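Local atomic coordinates of adenosine kinase (Sinorhizobium meliloti, PDB entry 3UBO), a protein that probably phosphorylates adenosine with ATP, as a kinase of the pfkB carbohydrate kinase family that binds adenosine and ADP. Residues Phe80-Asp85 with Pro141-Asp146. Residues are numbered along the deposited sequence; the frame is centred on the assembly and turned at random.
Sequences FGKVAD and PEDVED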
ATOM      1  N   PHE A  80      15.785 -14.909  -4.944  1.00 54.25           N
ATOM      2  CA  PHE A  80      16.962 -14.146  -5.322  1.00 57.71           C
ATOM      3  C   PHE A  80      16.494 -12.986  -6.199  1.00 56.73           C
ATOM      4  O   PHE A  80      15.807 -13.244  -7.237  1.00 56.24           O
ATOM      5  CB  PHE A  80      17.968 -14.962  -6.183  1.00 57.87           C
ATOM      6  CG  PHE A  80      18.467 -16.253  -5.565  1.00 59.49           C
ATOM      7  CD1 PHE A  80      18.510 -16.432  -4.173  1.00 59.50           C
ATOM      8  CD2 PHE A  80      18.946 -17.293  -6.408  1.00 59.06           C
ATOM      9  CE1 PHE A  80      19.063 -17.618  -3.636  1.00 62.92           C
ATOM     10  CE2 PHE A  80      19.442 -18.475  -5.893  1.00 58.90           C
ATOM     11  CZ  PHE A  80      19.538 -18.640  -4.515  1.00 60.77           C
ATOM     12  N   GLY A  81      16.834 -11.757  -5.823  1.00 55.43           N
ATOM     13  CA  GLY A  81      16.441 -10.589  -6.587  1.00 51.76           C
ATOM     14  C   GLY A  81      17.497  -9.501  -6.563  1.00 54.98           C
ATOM     15  O   GLY A  81      18.424  -9.541  -5.754  1.00 54.33           O
ATOM     16  N   LYS A  82      17.355  -8.524  -7.453  1.00 56.96           N
ATOM     17  CA  LYS A  82      18.303  -7.420  -7.535  1.00 53.61           C
ATOM     18  C   LYS A  82      17.686  -6.123  -7.022  1.00 53.94           C
ATOM     19  O   LYS A  82      16.720  -5.616  -7.592  1.00 50.34           O
ATOM     20  CB  LYS A  82      18.790  -7.237  -8.973  1.00 55.06           C
ATOM     21  CG  LYS A  82      20.302  -7.283  -9.127  1.00 61.00           C
ATOM     22  CD  LYS A  82      20.999  -7.043  -7.798  1.00 57.49           C
ATOM     23  CE  LYS A  82      22.163  -8.002  -7.604  1.00 52.82           C
ATOM     24  NZ  LYS A  82      22.826  -7.810  -6.284  1.00 57.60           N
ATOM     25  N   VAL A  83      18.251  -5.591  -5.942  1.00 50.75           N
ATOM     26  CA  VAL A  83      17.760  -4.352  -5.352  1.00 49.68           C
ATOM     27  C   VAL A  83      18.913  -3.472  -4.883  1.00 54.69           C
ATOM     28  O   VAL A  83      20.007  -3.963  -4.601  1.00 58.32           O
ATOM     29  CB  VAL A  83      16.820  -4.626  -4.163  1.00 53.67           C
ATOM     30  CG1 VAL A  83      15.576  -5.366  -4.632  1.00 50.38           C
ATOM     31  CG2 VAL A  83      17.545  -5.419  -3.086  1.00 49.08           C
ATOM     32  N   ALA A  84      18.664  -2.169  -4.802  1.00 53.59           N
ATOM     33  CA  ALA A  84      19.663  -1.237  -4.377  1.00 53.36           C
ATOM     34  C   ALA A  84      19.623  -1.036  -2.875  1.00 54.49           C
ATOM     35  O   ALA A  84      18.728  -1.475  -2.188  1.00 54.72           O
ATOM     36  CB  ALA A  84      19.561   0.036  -5.125  1.00 52.96           C
ATOM     37  N   ASP A  85      20.683  -0.443  -2.363  1.00 61.85           N
ATOM     38  CA  ASP A  85      20.892  -0.206  -0.941  1.00 61.41           C
ATOM     39  C   ASP A  85      19.985   0.962  -0.460  1.00 62.67           C
ATOM     40  O   ASP A  85      20.255   1.618   0.549  1.00 64.28           O
ATOM     41  CB  ASP A  85      22.372   0.140  -0.744  1.00 66.97           C
ATOM     42  CG  ASP A  85      22.741   0.359   0.738  1.00 72.67           C
ATOM     43  OD1 ASP A  85      21.842   0.057   1.588  1.00 68.14           O
ATOM     44  OD2 ASP A  85      23.919   0.798   1.041  1.00 74.08           O
ATOM     45  N   PRO A 141      25.112 -14.202 -12.198  1.00 67.44           N
ATOM     46  CA  PRO A 141      25.589 -15.476 -11.670  1.00 63.16           C
ATOM     47  C   PRO A 141      26.150 -15.303 -10.315  1.00 62.04           C
ATOM     48  O   PRO A 141      26.033 -16.219  -9.542  1.00 63.28           O
ATOM     49  CB  PRO A 141      26.646 -15.874 -12.654  1.00 60.20           C
ATOM     50  CG  PRO A 141      26.140 -15.359 -13.930  1.00 63.82           C
ATOM     51  CD  PRO A 141      25.577 -14.012 -13.579  1.00 68.46           C
ATOM     52  N   GLU A 142      26.656 -14.135  -9.985  1.00 62.05           N
ATOM     53  CA  GLU A 142      27.346 -13.943  -8.717  1.00 63.87           C
ATOM     54  C   GLU A 142      26.368 -14.059  -7.582  1.00 65.74           C
ATOM     55  O   GLU A 142      26.752 -14.210  -6.407  1.00 64.77           O
ATOM     56  CB  GLU A 142      27.921 -12.553  -8.756  1.00 64.57           C
ATOM     57  CG  GLU A 142      28.278 -12.278 -10.218  1.00 68.32           C
ATOM     58  CD  GLU A 142      28.021 -10.846 -10.660  1.00 75.48           C
ATOM     59  OE1 GLU A 142      26.799 -10.466 -10.851  1.00 71.85           O
ATOM     60  OE2 GLU A 142      29.070 -10.130 -10.824  1.00 73.97           O
ATOM     61  N   ASP A 143      25.090 -13.990  -7.954  1.00 63.08           N
ATOM     62  CA  ASP A 143      23.983 -13.848  -7.010  1.00 62.93           C
ATOM     63  C   ASP A 143      23.224 -15.160  -6.741  1.00 63.31           C
ATOM     64  O   ASP A 143      22.274 -15.176  -5.934  1.00 62.20           O
ATOM     65  CB  ASP A 143      23.012 -12.779  -7.540  1.00 62.39           C
ATOM     66  CG  ASP A 143      23.532 -11.354  -7.376  1.00 58.05           C
ATOM     67  OD1 ASP A 143      23.987 -11.023  -6.240  1.00 53.00           O
ATOM     68  OD2 ASP A 143      23.416 -10.596  -8.380  1.00 55.54           O
ATOM     69  N   VAL A 144      23.617 -16.232  -7.450  1.00 64.98           N
ATOM     70  CA  VAL A 144      23.199 -17.605  -7.128  1.00 63.41           C
ATOM     71  C   VAL A 144      23.780 -17.962  -5.742  1.00 63.77           C
ATOM     72  O   VAL A 144      24.992 -17.985  -5.578  1.00 67.16           O
ATOM     73  CB  VAL A 144      23.586 -18.649  -8.238  1.00 59.13           C
ATOM     74  CG1 VAL A 144      23.161 -19.957  -7.815  1.00 60.55           C
ATOM     75  CG2 VAL A 144      22.927 -18.316  -9.612  1.00 60.63           C
ATOM     76  N   GLU A 145      22.931 -18.086  -4.713  1.00 63.28           N
ATOM     77  CA  GLU A 145      23.317 -18.801  -3.493  1.00 64.03           C
ATOM     78  C   GLU A 145      23.232 -20.282  -3.894  1.00 67.68           C
ATOM     79  O   GLU A 145      22.194 -20.776  -4.399  1.00 69.08           O
ATOM     80  CB  GLU A 145      22.431 -18.512  -2.265  1.00 63.19           C
ATOM     81  CG  GLU A 145      22.762 -17.282  -1.445  1.00 60.13           C
ATOM     82  CD  GLU A 145      21.506 -16.657  -0.780  1.00 65.39           C
ATOM     83  OE1 GLU A 145      21.146 -17.164   0.321  1.00 65.43           O
ATOM     84  OE2 GLU A 145      20.901 -15.670  -1.355  1.00 61.05           O
ATOM     85  N   ASP A 146      24.343 -20.971  -3.686  1.00 69.45           N
ATOM     86  CA  ASP A 146      24.656 -22.256  -4.289  1.00 69.92           C
ATOM     87  C   ASP A 146      23.926 -23.422  -3.575  1.00 69.00           C
ATOM     88  O   ASP A 146      23.220 -24.291  -4.183  1.00 63.80           O
ATOM     89  CB  ASP A 146      26.187 -22.380  -4.119  1.00 72.31           C
ATOM     90  CG  ASP A 146      26.787 -23.333  -5.101  1.00 76.93           C
ATOM     91  OD1 ASP A 146      25.985 -24.205  -5.541  1.00 81.44           O
ATOM     92  OD2 ASP A 146      27.997 -23.223  -5.452  1.00 74.56           O
TER
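The ring of Phe80 lies against the backbone of Asp143-Glu145, and one of its faces receives the carbonyl oxygen of Asp143, which stands 3.9 Å above the ring plane and is shifted toward the rim. At the far end of the ring, Phe80 CZ meets the peptide groups around Glu145, 3.4 Å from Glu145 O, while Phe80 CE2 comes within 4.0 Å of Val144 CA; both of these approaches are oblique. The carboxylate of Glu145 crosses the ring at a slant, the two planes 37° apart, with Glu145 OE2 3.5 Å from Phe80 CE1. The other oxygen, Glu145 OE1, is hydrogen-bonded to His102 NE2. The CB of Phe80 points toward 141-146, and chi1 of -57°, with CG anti to the carbonyl carbon, carries the ring on to that backbone. Val148 and Val149 of helix 146-150 also touch the ring, as do Leu9 and Ile11 of the neighbouring strand 6-11. Replacing Phe80 by alanine would remove the ring and is likely to open a gap between Val148, Val149 and the backbone of Asp143-Glu145. Two residues on, the chain of Lys82, bent at chi2 and chi3, crosses the side chain of Asp143 at about a right angle, and Lys82 NZ forms a weak hydrogen bond to Asp143 OD1 of 3.4 Å within a salt bridge. The contact thus joins the end of strand 77-80, in the parallel sheet of the ribokinase-like fold of pfkB kinases, to the loop whose Glu145 holds the N-cap position of helix 146-150; the Lys82 side chain is about 11 Å from the bound adenosine. Its chemistry is mixed: an aromatic ring packed on peptide groups does most of the covering, and a long ion pair, probably of modest strength, adds a charged link beside it.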